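Local coordinates for acinetobacter secreted protease CpaA (Acinetobacter nosocomialis M2, PDB 6O38), which is a secreted zinc metalloprotease, probably reprolysin-like, that binds the chaperone CpaB, which probably assists its export by the type II secretion system, at residues N530-N542 / L549-I561. Numbering follows the deposited sequence.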
loop_
_atom_site.group_PDB
_atom_site.type_symbol
_atom_site.label_atom_id
_atom_site.label_comp_id
_atom_site.label_asym_id
_atom_site.label_seq_id
_atom_site.Cartn_x
_atom_site.Cartn_y
_atom_site.Cartn_z
ATOM N N ASN A 530 5.346 -4.865 -10.528
ATOM C CA ASN A 530 5.882 -4.954 -9.168
ATOM C C ASN A 530 5.786 -3.626 -8.412
ATOM O O ASN A 530 6.736 -3.207 -7.752
ATOM C CB ASN A 530 7.329 -5.461 -9.187
ATOM C CG ASN A 530 7.792 -5.961 -7.835
ATOM O OD1 ASN A 530 6.986 -6.376 -7.004
ATOM N ND2 ASN A 530 9.100 -5.920 -7.605
ATOM N N ASN A 531 4.636 -2.954 -8.500
ATOM C CA ASN A 531 4.425 -1.722 -7.751
ATOM C C ASN A 531 3.272 -1.799 -6.757
ATOM O O ASN A 531 2.966 -0.789 -6.110
ATOM C CB ASN A 531 4.218 -0.534 -8.705
ATOM C CG ASN A 531 3.073 -0.745 -9.678
ATOM O OD1 ASN A 531 2.177 -1.555 -9.446
ATOM N ND2 ASN A 531 3.100 -0.007 -10.782
ATOM N N ILE A 532 2.626 -2.955 -6.611
ATOM C CA ILE A 532 1.652 -3.188 -5.553
ATOM C C ILE A 532 1.962 -4.535 -4.916
ATOM O O ILE A 532 2.557 -5.417 -5.542
ATOM C CB ILE A 532 0.190 -3.143 -6.058
ATOM C CG1 ILE A 532 -0.067 -4.244 -7.085
ATOM C CG2 ILE A 532 -0.145 -1.772 -6.633
ATOM C CD1 ILE A 532 -1.509 -4.338 -7.528
ATOM N N ASN A 533 1.552 -4.689 -3.658
ATOM C CA ASN A 533 1.934 -5.852 -2.856
ATOM C C ASN A 533 0.974 -7.020 -3.095
ATOM O O ASN A 533 0.272 -7.484 -2.196
ATOM C CB ASN A 533 1.986 -5.473 -1.381
ATOM C CG ASN A 533 2.935 -4.325 -1.108
ATOM O OD1 ASN A 533 3.942 -4.158 -1.794
ATOM N ND2 ASN A 533 2.613 -3.519 -0.102
ATOM N N PHE A 534 0.958 -7.501 -4.337
ATOM C CA PHE A 534 0.101 -8.619 -4.701
ATOM C C PHE A 534 0.760 -9.456 -5.786
ATOM O O PHE A 534 1.506 -8.942 -6.624
ATOM C CB PHE A 534 -1.273 -8.156 -5.204
ATOM C CG PHE A 534 -2.111 -7.475 -4.161
ATOM C CD1 PHE A 534 -2.877 -8.218 -3.277
ATOM C CD2 PHE A 534 -2.152 -6.093 -4.080
ATOM C CE1 PHE A 534 -3.655 -7.595 -2.320
ATOM C CE2 PHE A 534 -2.929 -5.464 -3.126
ATOM C CZ PHE A 534 -3.681 -6.216 -2.245
ATOM N N TYR A 535 0.480 -10.755 -5.752
ATOM C CA TYR A 535 0.603 -11.604 -6.926
ATOM C C TYR A 535 -0.743 -11.638 -7.639
ATOM O O TYR A 535 -1.797 -11.491 -7.015
ATOM C CB TYR A 535 1.039 -13.021 -6.548
ATOM C CG TYR A 535 2.445 -13.118 -5.996
ATOM C CD1 TYR A 535 3.548 -13.083 -6.840
ATOM C CD2 TYR A 535 2.670 -13.255 -4.631
ATOM C CE1 TYR A 535 4.833 -13.176 -6.341
ATOM C CE2 TYR A 535 3.955 -13.348 -4.123
ATOM C CZ TYR A 535 5.033 -13.308 -4.983
ATOM O OH TYR A 535 6.313 -13.400 -4.487
ATOM N N SER A 536 -0.707 -11.828 -8.955
ATOM C CA SER A 536 -1.921 -11.683 -9.746
ATOM C C SER A 536 -2.898 -12.818 -9.460
ATOM O O SER A 536 -2.501 -13.970 -9.264
ATOM C CB SER A 536 -1.589 -11.638 -11.238
ATOM O OG SER A 536 -1.142 -12.895 -11.706
ATOM N N SER A 537 -4.188 -12.476 -9.434
ATOM C CA SER A 537 -5.268 -13.422 -9.179
ATOM C C SER A 537 -6.608 -12.784 -9.527
ATOM O O SER A 537 -6.847 -11.618 -9.187
ATOM C CB SER A 537 -5.265 -13.879 -7.720
ATOM O OG SER A 537 -6.421 -14.646 -7.426
ATOM N N PRO A 538 -7.510 -13.515 -10.190
ATOM C CA PRO A 538 -8.842 -12.965 -10.480
ATOM C C PRO A 538 -9.735 -12.836 -9.258
ATOM O O PRO A 538 -10.892 -12.426 -9.397
ATOM C CB PRO A 538 -9.423 -13.974 -11.481
ATOM C CG PRO A 538 -8.728 -15.251 -11.165
ATOM C CD PRO A 538 -7.339 -14.875 -10.726
ATOM N N TYR A 539 -9.248 -13.187 -8.070
ATOM C CA TYR A 539 -10.007 -13.031 -6.838
ATOM C C TYR A 539 -9.448 -11.917 -5.965
ATOM O O TYR A 539 -9.883 -11.755 -4.820
ATOM C CB TYR A 539 -10.036 -14.357 -6.077
ATOM C CG TYR A 539 -10.402 -15.526 -6.963
ATOM C CD1 TYR A 539 -11.655 -15.607 -7.555
ATOM C CD2 TYR A 539 -9.488 -16.540 -7.222
ATOM C CE1 TYR A 539 -11.993 -16.669 -8.372
ATOM C CE2 TYR A 539 -9.818 -17.607 -8.039
ATOM C CZ TYR A 539 -11.071 -17.666 -8.611
ATOM O OH TYR A 539 -11.404 -18.726 -9.425
ATOM N N LEU A 540 -8.495 -11.146 -6.484
ATOM C CA LEU A 540 -7.922 -9.998 -5.801
ATOM C C LEU A 540 -8.272 -8.732 -6.568
ATOM O O LEU A 540 -8.409 -8.749 -7.795
ATOM C CB LEU A 540 -6.402 -10.126 -5.682
ATOM C CG LEU A 540 -5.879 -11.342 -4.919
ATOM C CD1 LEU A 540 -4.373 -11.412 -5.050
ATOM C CD2 LEU A 540 -6.296 -11.288 -3.457
ATOM N N TYR A 541 -8.417 -7.630 -5.839
ATOM C CA TYR A 541 -8.807 -6.359 -6.431
ATOM C C TYR A 541 -7.902 -5.246 -5.925
ATOM O O TYR A 541 -7.456 -5.269 -4.774
ATOM C CB TYR A 541 -10.274 -6.037 -6.121
ATOM C CG TYR A 541 -11.237 -7.078 -6.647
ATOM C CD1 TYR A 541 -11.536 -8.215 -5.905
ATOM C CD2 TYR A 541 -11.838 -6.930 -7.889
ATOM C CE1 TYR A 541 -12.408 -9.171 -6.385
ATOM C CE2 TYR A 541 -12.713 -7.883 -8.377
ATOM C CZ TYR A 541 -12.995 -9.001 -7.621
ATOM O OH TYR A 541 -13.865 -9.951 -8.102
ATOM N N ASN A 542 -7.624 -4.284 -6.802
ATOM C CA ASN A 542 -6.864 -3.096 -6.450
ATOM C C ASN A 542 -7.521 -2.394 -5.262
ATOM O O ASN A 542 -8.703 -2.025 -5.347
ATOM C CB ASN A 542 -6.779 -2.153 -7.650
ATOM C CG ASN A 542 -5.794 -1.015 -7.440
ATOM O OD1 ASN A 542 -5.822 -0.324 -6.421
ATOM N ND2 ASN A 542 -4.911 -0.815 -8.413
ATOM N N LEU A 549 -7.258 -7.872 -10.281
ATOM C CA LEU A 549 -5.838 -8.122 -10.529
ATOM C C LEU A 549 -5.601 -9.474 -11.196
ATOM O O LEU A 549 -4.810 -10.289 -10.725
ATOM C CB LEU A 549 -5.067 -8.018 -9.220
ATOM C CG LEU A 549 -5.133 -6.669 -8.501
ATOM C CD1 LEU A 549 -4.318 -6.704 -7.219
ATOM C CD2 LEU A 549 -4.651 -5.553 -9.415
ATOM N N GLY A 550 -6.280 -9.721 -12.307
ATOM C CA GLY A 550 -6.139 -10.983 -13.001
ATOM C C GLY A 550 -7.365 -11.279 -13.844
ATOM O O GLY A 550 -8.235 -10.429 -14.036
ATOM N N GLU A 551 -7.406 -12.514 -14.339
ATOM C CA GLU A 551 -8.474 -12.954 -15.229
ATOM C C GLU A 551 -8.573 -14.471 -15.153
ATOM O O GLU A 551 -7.550 -15.159 -15.231
ATOM C CB GLU A 551 -8.209 -12.494 -16.666
ATOM C CG GLU A 551 -9.330 -12.803 -17.643
ATOM C CD GLU A 551 -9.161 -12.080 -18.964
ATOM O OE1 GLU A 551 -8.117 -11.419 -19.154
ATOM O OE2 GLU A 551 -10.072 -12.171 -19.814
ATOM N N GLU A 552 -9.792 -14.983 -14.994
ATOM C CA GLU A 552 -9.998 -16.419 -14.838
ATOM C C GLU A 552 -9.480 -17.189 -16.049
ATOM O O GLU A 552 -9.974 -17.016 -17.169
ATOM C CB GLU A 552 -11.478 -16.730 -14.613
ATOM C CG GLU A 552 -12.060 -16.227 -13.290
ATOM C CD GLU A 552 -12.425 -14.756 -13.306
ATOM O OE1 GLU A 552 -12.120 -14.071 -14.305
ATOM O OE2 GLU A 552 -13.027 -14.287 -12.316
ATOM N N GLY A 553 -8.474 -18.033 -15.818
ATOM C CA GLY A 553 -7.925 -18.906 -16.832
ATOM C C GLY A 553 -6.841 -18.318 -17.711
ATOM O O GLY A 553 -6.266 -19.054 -18.526
ATOM N N LYS A 554 -6.538 -17.032 -17.587
ATOM C CA LYS A 554 -5.479 -16.434 -18.395
ATOM C C LYS A 554 -4.370 -15.796 -17.573
ATOM O O LYS A 554 -3.193 -15.994 -17.884
ATOM C CB LYS A 554 -6.069 -15.413 -19.377
ATOM C CG LYS A 554 -6.882 -16.080 -20.480
ATOM C CD LYS A 554 -7.130 -15.165 -21.665
ATOM C CE LYS A 554 -7.746 -15.945 -22.820
ATOM N NZ LYS A 554 -8.251 -15.062 -23.907
ATOM N N ILE A 555 -4.702 -15.030 -16.537
ATOM C CA ILE A 555 -3.708 -14.355 -15.703
ATOM C C ILE A 555 -4.042 -14.699 -14.256
ATOM O O ILE A 555 -4.899 -14.057 -13.638
ATOM C CB ILE A 555 -3.688 -12.838 -15.920
ATOM C CG1 ILE A 555 -3.439 -12.508 -17.394
ATOM C CG2 ILE A 555 -2.623 -12.189 -15.048
ATOM C CD1 ILE A 555 -3.593 -11.039 -17.726
ATOM N N ASP A 556 -3.367 -15.716 -13.712
ATOM C CA ASP A 556 -3.604 -16.158 -12.334
ATOM C C ASP A 556 -2.279 -16.702 -11.792
ATOM O O ASP A 556 -1.965 -17.882 -11.957
ATOM C CB ASP A 556 -4.711 -17.201 -12.277
ATOM C CG ASP A 556 -5.196 -17.466 -10.865
ATOM O OD1 ASP A 556 -4.604 -16.922 -9.909
ATOM O OD2 ASP A 556 -6.181 -18.220 -10.711
ATOM N N ALA A 557 -1.517 -15.828 -11.132
ATOM C CA ALA A 557 -0.242 -16.250 -10.562
ATOM C C ALA A 557 -0.442 -17.078 -9.298
ATOM O O ALA A 557 0.305 -18.031 -9.051
ATOM C CB ALA A 557 0.636 -15.034 -10.270
ATOM N N VAL A 558 -1.439 -16.723 -8.484
ATOM C CA VAL A 558 -1.643 -17.400 -7.206
ATOM C C VAL A 558 -1.990 -18.869 -7.422
ATOM O O VAL A 558 -1.584 -19.739 -6.640
ATOM C CB VAL A 558 -2.727 -16.671 -6.388
ATOM C CG1 VAL A 558 -3.023 -17.418 -5.097
ATOM C CG2 VAL A 558 -2.292 -15.243 -6.092
ATOM N N SER A 559 -2.730 -19.173 -8.492
ATOM C CA SER A 559 -3.097 -20.560 -8.757
ATOM C C SER A 559 -1.880 -21.411 -9.095
ATOM O O SER A 559 -1.842 -22.598 -8.751
ATOM C CB SER A 559 -4.120 -20.627 -9.891
ATOM O OG SER A 559 -3.529 -20.281 -11.131
ATOM N N VAL A 560 -0.880 -20.830 -9.757
ATOM C CA VAL A 560 0.336 -21.576 -10.066
ATOM C C VAL A 560 1.225 -21.691 -8.834
ATOM O O VAL A 560 1.842 -22.737 -8.598
ATOM C CB VAL A 560 1.072 -20.916 -11.248
ATOM C CG1 VAL A 560 2.441 -21.548 -11.450
ATOM C CG2 VAL A 560 0.240 -21.033 -12.515
ATOM N N ILE A 561 1.303 -20.628 -8.031
ATOM C CA ILE A 561 2.084 -20.675 -6.797
ATOM C C ILE A 561 1.551 -21.764 -5.873
ATOM O O ILE A 561 2.318 -22.552 -5.305
ATOM C CB ILE A 561 2.082 -19.301 -6.104
ATOM C CG1 ILE A 561 2.817 -18.265 -6.958
ATOM C CG2 ILE A 561 2.708 -19.398 -4.723
ATOM C CD1 ILE A 561 2.812 -16.875 -6.358
#
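Ser536 meets the first turn of helix 557-569 with both its backbone and its hydroxyl. Its carbonyl O accepts from Val558 N at 3.1 Å, with the donor nearly on the C=O axis, and more weakly from Ala557 N. Ala557 N is also held by Ser536 OG at 3.0 Å; chi1 of 70° swings the hydroxyl back over its own backbone, where it also bonds Ser516 O. The loop thus supplies acceptors for the first two amides of the helix, while Asp556, the N-cap, takes Ser559 N on OD1 from above the carboxylate plane.

The same carboxylate is met by CD of Pro538, 3.4 Å from Asp556 CG, the two side chains crossing at about a right angle. Two backbone bonds tie the loop to Leu549: Ser537 N to Leu549 O, and Leu549 N to Leu540 O, the latter almost straight (179°). Between them the type I turn from Ser537 to Leu540 closes, with Ser537 OG accepting from Tyr539 N as an ST turn. The buried Leu549 side chain passes Leu540 O and Asn542 N; its CD1 meets Ile532 CD1 tip to tip (3.7 Å) and touches Phe534 CG. Farther along the helix, Ile561 CD1 sits over one face of the Tyr535 ring, 3.9 Å from its centroid, a CH-pi contact.

Packing thins toward the exposed side, where Glu552, bent at chi2 (80°), lays its carboxylate against Pro538 CB and makes a long, weak ion pair with Lys275.

Tyr535 OH bonds Arg497 O on helix 496-504, which carries the zinc ligands His498 and His502, so the contact links this helix to the start of helix 557-569. Helix 391-411 and Phe416 of strand 416-425 also pack on Tyr535, while Tyr541 leans on strand 266-272 of a beta-sandwich domain.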